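Local coordinates for uncharacterized protein (Parabacteroides merdae ATCC 43184, PDB 5BMT), which is of unknown function but probably belongs to a lipoprotein family, joining an N-terminal domain of the OB clan to a region of immunoglobulin-like fold, at residues L130-T136 against Q164-K170; A14-Y18 against Y45-V51; I26-G30 against A110-N115. One frame throughout, in Å; residues are numbered along the deposited sequence.

Contact 1 (L130-T136 against Q164-K170)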
loop_
_atom_site.group_PDB
_atom_site.type_symbol
_atom_site.label_atom_id
_atom_site.label_comp_id
_atom_site.label_asym_id
_atom_site.label_seq_id
_atom_site.Cartn_x
_atom_site.Cartn_y
_atom_site.Cartn_z
ATOM N N LEU A 130 -1.623 12.282 18.284
ATOM C CA LEU A 130 -1.801 11.927 19.680
ATOM C C LEU A 130 -1.896 10.424 19.784
ATOM O O LEU A 130 -2.194 9.747 18.794
ATOM C CB LEU A 130 -3.043 12.592 20.313
ATOM C CG LEU A 130 -3.003 14.110 20.495
ATOM C CD1 LEU A 130 -4.242 14.595 21.288
ATOM C CD2 LEU A 130 -1.731 14.559 21.250
ATOM N N THR A 131 -1.646 9.879 20.991
ATOM C CA THR A 131 -1.809 8.450 21.237
ATOM C C THR A 131 -3.298 8.110 21.038
ATOM O O THR A 131 -4.149 8.875 21.473
ATOM C CB THR A 131 -1.292 8.132 22.664
ATOM O OG1 THR A 131 0.106 8.425 22.694
ATOM C CG2 THR A 131 -1.520 6.669 23.066
ATOM N N ASP A 132 -3.600 7.024 20.307
ATOM C CA ASP A 132 -4.961 6.544 20.016
ATOM C C ASP A 132 -5.745 7.481 19.073
ATOM O O ASP A 132 -6.961 7.319 18.901
ATOM C CB ASP A 132 -5.768 6.254 21.293
ATOM C CG ASP A 132 -5.142 5.160 22.152
ATOM O OD1 ASP A 132 -4.462 4.268 21.584
ATOM O OD2 ASP A 132 -5.351 5.181 23.383
ATOM N N GLN A 133 -5.040 8.416 18.400
ATOM C CA GLN A 133 -5.682 9.215 17.353
ATOM C C GLN A 133 -6.083 8.261 16.233
ATOM O O GLN A 133 -5.357 7.302 15.946
ATOM C CB GLN A 133 -4.697 10.288 16.830
ATOM C CG GLN A 133 -5.273 11.181 15.707
ATOM C CD GLN A 133 -4.284 12.256 15.311
ATOM O OE1 GLN A 133 -3.665 12.919 16.158
ATOM N NE2 GLN A 133 -4.197 12.522 14.016
ATOM N N LYS A 134 -7.229 8.512 15.598
ATOM C CA LYS A 134 -7.648 7.695 14.471
ATOM C C LYS A 134 -7.959 8.615 13.307
ATOM O O LYS A 134 -8.614 9.642 13.487
ATOM C CB LYS A 134 -8.876 6.830 14.814
ATOM C CG LYS A 134 -8.629 5.810 15.938
ATOM C CD LYS A 134 -7.996 4.517 15.417
ATOM C CE LYS A 134 -7.620 3.564 16.525
ATOM N NZ LYS A 134 -6.270 3.866 17.059
ATOM N N ASN A 135 -7.498 8.225 12.120
ATOM C CA ASN A 135 -7.730 8.981 10.902
ATOM C C ASN A 135 -8.450 8.135 9.891
ATOM O O ASN A 135 -8.350 6.897 9.936
ATOM C CB ASN A 135 -6.397 9.410 10.274
ATOM C CG ASN A 135 -5.429 10.104 11.181
ATOM O OD1 ASN A 135 -5.811 10.784 12.129
ATOM N ND2 ASN A 135 -4.169 10.110 10.787
ATOM N N THR A 136 -9.101 8.789 8.928
ATOM C CA THR A 136 -9.615 8.122 7.738
ATOM C C THR A 136 -9.014 8.856 6.548
ATOM O O THR A 136 -8.506 9.988 6.686
ATOM C CB THR A 136 -11.123 7.963 7.659
ATOM O OG1 THR A 136 -11.722 9.239 7.787
ATOM C CG2 THR A 136 -11.629 6.910 8.673
ATOM N N GLN A 164 -8.424 12.784 7.148
ATOM C CA GLN A 164 -9.303 13.492 8.085
ATOM C C GLN A 164 -9.151 12.869 9.454
ATOM O O GLN A 164 -9.083 11.641 9.556
ATOM C CB GLN A 164 -10.782 13.431 7.671
ATOM C CG GLN A 164 -11.098 14.193 6.384
ATOM C CD GLN A 164 -12.518 13.902 5.948
ATOM O OE1 GLN A 164 -12.842 12.798 5.505
ATOM N NE2 GLN A 164 -13.404 14.882 6.079
ATOM N N LYS A 165 -9.116 13.694 10.508
ATOM C CA LYS A 165 -9.070 13.153 11.864
ATOM C C LYS A 165 -10.470 12.649 12.228
ATOM O O LYS A 165 -11.445 13.392 12.035
ATOM C CB LYS A 165 -8.584 14.216 12.871
ATOM C CG LYS A 165 -8.127 13.617 14.211
ATOM C CD LYS A 165 -7.881 14.684 15.295
ATOM C CE LYS A 165 -6.801 15.676 14.960
ATOM N NZ LYS A 165 -6.595 16.640 16.083
ATOM N N ARG A 166 -10.568 11.399 12.726
ATOM C CA ARG A 166 -11.875 10.859 13.133
ATOM C C ARG A 166 -11.988 10.732 14.656
ATOM O O ARG A 166 -13.098 10.879 15.184
ATOM C CB ARG A 166 -12.164 9.514 12.462
ATOM C CG ARG A 166 -12.190 9.580 10.927
ATOM C CD ARG A 166 -13.386 10.324 10.305
ATOM N NE ARG A 166 -14.666 9.655 10.557
ATOM C CZ ARG A 166 -15.176 8.680 9.810
ATOM N NH1 ARG A 166 -14.536 8.259 8.726
ATOM N NH2 ARG A 166 -16.361 8.160 10.106
ATOM N N GLU A 167 -10.875 10.478 15.365
ATOM C CA GLU A 167 -10.839 10.409 16.842
ATOM C C GLU A 167 -9.635 11.197 17.302
ATOM O O GLU A 167 -8.550 11.018 16.749
ATOM C CB GLU A 167 -10.790 8.965 17.365
ATOM C CG GLU A 167 -12.036 8.139 17.065
ATOM C CD GLU A 167 -11.979 6.662 17.416
ATOM O OE1 GLU A 167 -11.484 6.322 18.515
ATOM O OE2 GLU A 167 -12.482 5.845 16.610
ATOM N N GLU A 168 -9.819 12.071 18.301
ATOM C CA GLU A 168 -8.796 12.986 18.805
ATOM C C GLU A 168 -7.592 12.290 19.432
ATOM O O GLU A 168 -6.458 12.693 19.173
ATOM C CB GLU A 168 -9.434 13.947 19.827
ATOM C CG GLU A 168 -8.490 14.973 20.453
ATOM C CD GLU A 168 -7.922 16.071 19.575
ATOM O OE1 GLU A 168 -8.313 16.166 18.389
ATOM O OE2 GLU A 168 -7.089 16.852 20.088
ATOM N N GLY A 169 -7.831 11.257 20.223
ATOM C CA GLY A 169 -6.750 10.605 20.944
ATOM C C GLY A 169 -6.380 11.380 22.203
ATOM O O GLY A 169 -7.077 12.327 22.598
ATOM N N LYS A 170 -5.242 11.018 22.820
ATOM C CA LYS A 170 -4.801 11.627 24.086
ATOM C C LYS A 170 -3.278 11.717 24.185
ATOM O O LYS A 170 -2.570 11.146 23.359
ATOM C CB LYS A 170 -5.348 10.776 25.257
ATOM C CG LYS A 170 -4.903 9.312 25.212
ATOM C CD LYS A 170 -5.509 8.463 26.321
ATOM C CE LYS A 170 -5.008 7.041 26.238
ATOM N NZ LYS A 170 -5.625 6.174 27.276
HETATM O O HOH W 1 -9.338 6.820 20.075
HETATM O O HOH W 2 -5.286 14.648 17.739
HETATM O O HOH W 3 -11.917 10.299 5.292
#
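Gln133 leans over the backbone of Glu167 and Glu168, close to where strands 134-140 and 153-167 pair antiparallel. With CG anti to the backbone N (chi1 179°) and the chain extended beyond it, the side chain reaches across beside the carbonyls of Glu167 and Glu168. Its CB passes Glu168 O at 3.8 Å, and its CG comes within 3.4 Å of Glu167 O. The amide nitrogen NE2 then donates to Asn135 OD1 over 3.0 Å; the bond is almost straight (176°), lies in the planes of both amides and uses a lone pair of OD1. At the other corner, OE1 takes the N-H of Leu130, which comes from above the carbonyl plane, and a hydrogen from a water that also donates to Glu168 O and accepts from Lys165 NZ. Lys165 crosses the glutamine at about a right angle, and the bend at its chi3 helps bring NZ to a salt bridge with Glu168 OE1 (2.9 Å).

The strand pairing contains a classic beta bulge: Lys134 O accepts from both Arg166 N (2.7 Å) and Glu167 N (3.1 Å). Lys134 and Glu167 lie side by side, with Lys134 CG 3.8 Å from Glu167 CD, while the lysine end leads away. Within the type II turn from Leu130 to Gln133, Thr131 pairs with Lys170, Lys170 N donating to Thr131 O and Thr131 N giving only a weak bond in return, while Leu102 packs against Gln133, Asn135 and Lys165.

Three hydrogen bonds thus fix the rotation of the Gln133 amide, tying the turn to its own strand directly and to Lys165 and Glu168 through water, in a contact that is largely polar and lies at the protein surface.

Contact 2 (A14-Y18 against Y45-V51). With EDO (1,2-ethanediol), chain F.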
loop_
_atom_site.group_PDB
_atom_site.type_symbol
_atom_site.label_atom_id
_atom_site.label_comp_id
_atom_site.label_asym_id
_atom_site.label_seq_id
_atom_site.Cartn_x
_atom_site.Cartn_y
_atom_site.Cartn_z
ATOM N N ALA A 14 2.353 -7.690 3.164
ATOM C CA ALA A 14 1.906 -8.837 2.405
ATOM C C ALA A 14 0.418 -8.860 2.271
ATOM O O ALA A 14 -0.290 -8.278 3.097
ATOM C CB ALA A 14 2.338 -10.110 3.135
ATOM N N ILE A 15 -0.063 -9.552 1.234
ATOM C CA ILE A 15 -1.486 -9.788 1.063
ATOM C C ILE A 15 -1.788 -11.238 1.471
ATOM O O ILE A 15 -1.098 -12.173 1.028
ATOM C CB ILE A 15 -1.921 -9.554 -0.407
ATOM C CG1 ILE A 15 -1.652 -8.091 -0.847
ATOM C CG2 ILE A 15 -3.439 -9.949 -0.597
ATOM C CD1 ILE A 15 -1.881 -7.882 -2.369
ATOM N N VAL A 16 -2.854 -11.436 2.255
ATOM C CA VAL A 16 -3.351 -12.778 2.591
ATOM C C VAL A 16 -4.268 -13.219 1.448
ATOM O O VAL A 16 -5.152 -12.434 1.065
ATOM C CB VAL A 16 -4.137 -12.733 3.941
ATOM C CG1 VAL A 16 -4.707 -14.118 4.311
ATOM C CG2 VAL A 16 -3.252 -12.203 5.060
ATOM N N ASP A 17 -4.097 -14.431 0.898
ATOM C CA ASP A 17 -4.972 -14.823 -0.206
ATOM C C ASP A 17 -4.935 -16.321 -0.405
ATOM O O ASP A 17 -4.055 -16.992 0.115
ATOM C CB ASP A 17 -4.486 -14.126 -1.482
ATOM C CG ASP A 17 -5.398 -14.112 -2.680
ATOM O OD1 ASP A 17 -6.570 -14.565 -2.556
ATOM O OD2 ASP A 17 -4.947 -13.629 -3.740
ATOM N N TYR A 18 -5.903 -16.824 -1.152
ATOM C CA TYR A 18 -5.938 -18.224 -1.524
ATOM C C TYR A 18 -5.098 -18.471 -2.752
ATOM O O TYR A 18 -5.176 -17.715 -3.730
ATOM C CB TYR A 18 -7.375 -18.628 -1.892
ATOM C CG TYR A 18 -8.336 -18.803 -0.753
ATOM C CD1 TYR A 18 -8.164 -19.826 0.181
ATOM C CD2 TYR A 18 -9.487 -18.035 -0.670
ATOM C CE1 TYR A 18 -9.120 -20.076 1.160
ATOM C CE2 TYR A 18 -10.441 -18.265 0.316
ATOM C CZ TYR A 18 -10.262 -19.304 1.216
ATOM O OH TYR A 18 -11.214 -19.559 2.174
ATOM N N TYR A 45 -7.909 -12.886 10.061
ATOM C CA TYR A 45 -7.625 -12.583 8.659
ATOM C C TYR A 45 -8.612 -13.142 7.660
ATOM O O TYR A 45 -9.273 -14.171 7.892
ATOM C CB TYR A 45 -6.240 -13.156 8.302
ATOM C CG TYR A 45 -5.145 -12.664 9.214
ATOM C CD1 TYR A 45 -4.816 -11.312 9.273
ATOM C CD2 TYR A 45 -4.501 -13.533 10.090
ATOM C CE1 TYR A 45 -3.866 -10.841 10.173
ATOM C CE2 TYR A 45 -3.532 -13.077 10.984
ATOM C CZ TYR A 45 -3.220 -11.725 11.021
ATOM O OH TYR A 45 -2.298 -11.264 11.920
ATOM N N ARG A 46 -8.701 -12.444 6.522
ATOM C CA ARG A 46 -9.452 -12.980 5.413
ATOM C C ARG A 46 -8.739 -12.602 4.120
ATOM O O ARG A 46 -7.937 -11.657 4.065
ATOM C CB ARG A 46 -10.942 -12.628 5.426
ATOM C CG ARG A 46 -11.315 -11.189 5.131
ATOM C CD ARG A 46 -12.828 -11.001 5.208
ATOM N NE ARG A 46 -13.522 -11.512 4.020
ATOM C CZ ARG A 46 -14.844 -11.553 3.868
ATOM N NH1 ARG A 46 -15.645 -11.120 4.833
ATOM N NH2 ARG A 46 -15.374 -12.036 2.753
ATOM N N ALA A 47 -8.990 -13.405 3.090
ATOM C CA ALA A 47 -8.348 -13.183 1.794
ATOM C C ALA A 47 -8.613 -11.746 1.335
ATOM O O ALA A 47 -9.737 -11.233 1.470
ATOM C CB ALA A 47 -8.916 -14.176 0.777
ATOM N N GLY A 48 -7.558 -11.109 0.863
ATOM C CA GLY A 48 -7.584 -9.717 0.429
ATOM C C GLY A 48 -7.021 -8.756 1.450
ATOM O O GLY A 48 -6.760 -7.598 1.117
ATOM N N ASP A 49 -6.855 -9.197 2.700
ATOM C CA ASP A 49 -6.278 -8.338 3.727
ATOM C C ASP A 49 -4.815 -8.092 3.468
ATOM O O ASP A 49 -4.101 -8.957 2.963
ATOM C CB ASP A 49 -6.374 -9.009 5.115
ATOM C CG ASP A 49 -7.752 -9.015 5.755
ATOM O OD1 ASP A 49 -8.655 -8.332 5.237
ATOM O OD2 ASP A 49 -7.920 -9.688 6.798
ATOM N N CYS A 50 -4.351 -6.924 3.888
ATOM C CA CYS A 50 -2.933 -6.583 3.886
ATOM C C CYS A 50 -2.450 -6.570 5.301
ATOM O O CYS A 50 -3.165 -6.121 6.206
ATOM C CB CYS A 50 -2.705 -5.224 3.250
ATOM S SG CYS A 50 -2.986 -5.206 1.473
ATOM N N VAL A 51 -1.226 -7.049 5.516
ATOM C CA VAL A 51 -0.639 -7.092 6.854
ATOM C C VAL A 51 0.830 -6.750 6.757
ATOM O O VAL A 51 1.405 -6.809 5.663
ATOM C CB VAL A 51 -0.807 -8.517 7.502
ATOM C CG1 VAL A 51 -2.286 -8.891 7.681
ATOM C CG2 VAL A 51 -0.054 -9.601 6.697
HETATM C C1 EDO F . -7.464 -17.354 7.729
HETATM O O1 EDO F . -8.175 -18.587 7.854
HETATM C C2 EDO F . -7.773 -16.747 6.342
HETATM O O2 EDO F . -9.147 -16.467 6.299
#
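Tyr45 meets Val16 through its CB, 4.4 Å from Val16 CG1, while its hydroxyl extends to a hydrogen bond with Ser80 O. Its carbonyl oxygen accepts from a 1,2-ethanediol molecule, probably left by the crystallisation liquor. Next comes Arg46, whose CB is directed away from strand 10-18 but whose carbonyl oxygen lies 4.0 Å from Val16 CB. Arg46 also opens a type II turn that ends at Asp49, closed by Asp49 N to Arg46 O. Ala47 sets its methyl against Tyr18, CB to CD2 4.2 Å, obliquely to the ring, and passes close to Asp17. At Gly48, N donates to Val16 O over 2.8 Å, so the turn itself is stitched to the strand, and the glycine carbonyl accepts from Arg119.

Asp49 answers with its own carbonyl, taking Val16 N at 2.9 Å; both backbone polar atoms of Val16 are therefore bonded across the contact. The Asp49 carboxylate also ties back to the start of the turn, OD2 receiving Arg46 N from above the carboxylate plane, while OD1 forms a salt bridge to Lys85. Cys50 and Ile15 form a non-hydrogen-bonded antiparallel pair. With SG anti to its carbonyl carbon (chi1 -70°), the cysteine brings sulfur to 3.9 Å from Ile15 CG1, beside Arg119. On the other face, Val51 CG1 packs at 4.3 Å from Val16 CG2, and CG2 approaches the methyl of Ala14. Val51 N and O complete a hydrogen-bonded pair with Ala14, Ala14 N reaching Val51 O at 2.8 Å.

Strand 10-18 is thus flanked by 24-28 and 50-57, its next and its third successor in the chain, an order consistent with the first strand of an OB barrel sitting between the second and the fourth.

Contact 3 (I26-G30 against A110-N115)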
loop_
_atom_site.group_PDB
_atom_site.type_symbol
_atom_site.label_atom_id
_atom_site.label_comp_id
_atom_site.label_asym_id
_atom_site.label_seq_id
_atom_site.Cartn_x
_atom_site.Cartn_y
_atom_site.Cartn_z
ATOM N N ILE A 26 0.514 -16.134 2.196
ATOM C CA ILE A 26 0.779 -14.709 2.269
ATOM C C ILE A 26 1.719 -14.389 1.104
ATOM O O ILE A 26 2.624 -15.180 0.758
ATOM C CB ILE A 26 1.259 -14.170 3.621
ATOM C CG1 ILE A 26 2.614 -14.734 3.998
ATOM C CG2 ILE A 26 0.164 -14.464 4.710
ATOM C CD1 ILE A 26 3.285 -13.967 5.214
ATOM N N TYR A 27 1.453 -13.244 0.462
ATOM C CA TYR A 27 2.194 -12.787 -0.713
ATOM C C TYR A 27 2.947 -11.527 -0.335
ATOM O O TYR A 27 2.387 -10.424 -0.388
ATOM C CB TYR A 27 1.207 -12.526 -1.866
ATOM C CG TYR A 27 0.563 -13.803 -2.363
ATOM C CD1 TYR A 27 -0.544 -14.353 -1.710
ATOM C CD2 TYR A 27 1.034 -14.441 -3.502
ATOM C CE1 TYR A 27 -1.132 -15.531 -2.161
ATOM C CE2 TYR A 27 0.405 -15.585 -4.004
ATOM C CZ TYR A 27 -0.677 -16.120 -3.328
ATOM O OH TYR A 27 -1.258 -17.284 -3.800
ATOM N N PRO A 28 4.201 -11.662 0.143
ATOM C CA PRO A 28 4.928 -10.465 0.611
ATOM C C PRO A 28 5.517 -9.677 -0.533
ATOM O O PRO A 28 5.970 -10.255 -1.532
ATOM C CB PRO A 28 6.048 -11.035 1.497
ATOM C CG PRO A 28 5.701 -12.547 1.670
ATOM C CD PRO A 28 4.974 -12.896 0.395
ATOM N N LEU A 29 5.565 -8.346 -0.365
ATOM C CA LEU A 29 6.244 -7.509 -1.357
ATOM C C LEU A 29 7.745 -7.904 -1.412
ATOM O O LEU A 29 8.393 -7.990 -0.372
ATOM C CB LEU A 29 6.116 -6.039 -0.915
ATOM C CG LEU A 29 6.786 -4.997 -1.822
ATOM C CD1 LEU A 29 6.135 -4.978 -3.223
ATOM C CD2 LEU A 29 6.754 -3.616 -1.168
ATOM N N GLY A 30 8.255 -8.163 -2.607
ATOM C CA GLY A 30 9.663 -8.526 -2.782
ATOM C C GLY A 30 10.069 -9.926 -2.371
ATOM O O GLY A 30 11.256 -10.243 -2.406
ATOM N N ALA A 110 3.569 1.372 -2.536
ATOM C CA ALA A 110 3.900 0.363 -3.535
ATOM C C ALA A 110 2.673 -0.433 -3.859
ATOM O O ALA A 110 1.817 -0.617 -2.999
ATOM C CB ALA A 110 4.981 -0.589 -3.017
ATOM N N LEU A 111 2.610 -0.939 -5.089
ATOM C CA LEU A 111 1.540 -1.826 -5.499
ATOM C C LEU A 111 1.959 -3.254 -5.213
ATOM O O LEU A 111 3.009 -3.710 -5.705
ATOM C CB LEU A 111 1.206 -1.642 -6.994
ATOM C CG LEU A 111 0.005 -2.495 -7.497
ATOM C CD1 LEU A 111 -1.299 -2.057 -6.830
ATOM C CD2 LEU A 111 -0.156 -2.365 -9.023
ATOM N N LEU A 112 1.135 -3.948 -4.429
ATOM C CA LEU A 112 1.342 -5.366 -4.108
ATOM C C LEU A 112 0.404 -6.226 -4.926
ATOM O O LEU A 112 -0.762 -5.851 -5.140
ATOM C CB LEU A 112 1.064 -5.625 -2.628
ATOM C CG LEU A 112 2.248 -5.349 -1.662
ATOM C CD1 LEU A 112 2.553 -3.836 -1.568
ATOM C CD2 LEU A 112 1.938 -5.924 -0.264
ATOM N N PHE A 113 0.900 -7.408 -5.312
ATOM C CA PHE A 113 0.145 -8.398 -6.089
ATOM C C PHE A 113 -0.028 -9.695 -5.340
ATOM O O PHE A 113 0.892 -10.129 -4.659
ATOM C CB PHE A 113 0.928 -8.724 -7.395
ATOM C CG PHE A 113 1.114 -7.565 -8.338
ATOM C CD1 PHE A 113 2.055 -6.570 -8.076
ATOM C CD2 PHE A 113 0.337 -7.456 -9.479
ATOM C CE1 PHE A 113 2.191 -5.467 -8.940
ATOM C CE2 PHE A 113 0.515 -6.389 -10.373
ATOM C CZ PHE A 113 1.427 -5.398 -10.092
ATOM N N SER A 114 -1.168 -10.361 -5.521
ATOM C CA SER A 114 -1.366 -11.704 -4.986
ATOM C C SER A 114 -2.033 -12.521 -6.081
ATOM O O SER A 114 -2.222 -12.030 -7.201
ATOM C CB SER A 114 -2.179 -11.688 -3.692
ATOM O OG SER A 114 -3.542 -11.338 -3.899
ATOM N N ASN A 115 -2.475 -13.723 -5.761
ATOM C CA ASN A 115 -3.106 -14.527 -6.784
ATOM C C ASN A 115 -4.375 -13.852 -7.318
ATOM O O ASN A 115 -4.592 -13.831 -8.533
ATOM C CB ASN A 115 -3.431 -15.886 -6.149
ATOM C CG ASN A 115 -3.933 -16.905 -7.131
ATOM O OD1 ASN A 115 -3.572 -16.871 -8.312
ATOM N ND2 ASN A 115 -4.804 -17.792 -6.670
HETATM O O HOH W 4 2.363 -8.858 -2.599
#
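The backbones at Tyr27 and Leu29 run past those of Ser114 and Leu112 in opposite senses without forming a beta bridge, the CA atoms of Tyr27 and Ser114 lying 5.7 Å apart. A water bridges the gap, donating to Tyr27 O at 2.7 Å and to Phe113 O at 2.8 Å, and so satisfies two carbonyls that cannot bond to each other.

Tyr27 lays its ring over the chain from Ser114 to Asn115. CG anti to the carbonyl carbon (chi1 -67°) sends the ring along this backbone, and Ser114 CB sits over its face in a CH-pi contact, 4.0 Å from the centroid and 25° off the ring normal. The N of Asn115 lies over the same face, and both atoms are offset toward the rim. At the phenol end, Tyr27 OH approaches Asn115 CB at 3.5 Å; the asparagine amide is turned only 21° from the ring plane, but its ND2 leads away to donate to Tyr18 O. Ser114 OG likewise bonds to Asp17, which probably helps keep the serine against the ring face.

Farther along, Leu29 crosses Leu112 at about a right angle, Leu29 CB to Leu112 CG 4.0 Å. Its CD2 continues to Ala110 CB, also at 4.0 Å. Leu112 in addition packs on Ile15 and Val121, and so links strands from both sheets.

Direct contact between these segments is therefore apolar and aromatic, with one water carrying the polar link, while the hydroxyl of Ser114 and the amide of Asn115 are bound to strand 10-18 instead.

Contacts 2 and 3 are neighbours, their centres about 10 Å apart, whereas contact 1 lies about 25 and 29 Å from them, centre to centre, and touches neither. Strands 10-18 and 24-28 adjoin in the five-stranded sheet and tie contacts 2 and 3 together: Ile15 O accepts from Tyr27 N, and Ala14 CB packs on Tyr27 O. Along the chain the segments of contacts 2 and 3 alternate, and contact 1 follows both. Contact 3 joins the five-stranded sheet to the larger sheet, to which contact 1 also belongs, far out at its surface. Contact 2 is thus consistent with the pairing of first and fourth strands in an OB barrel, and contact 3 connects that part to the rest of the chain.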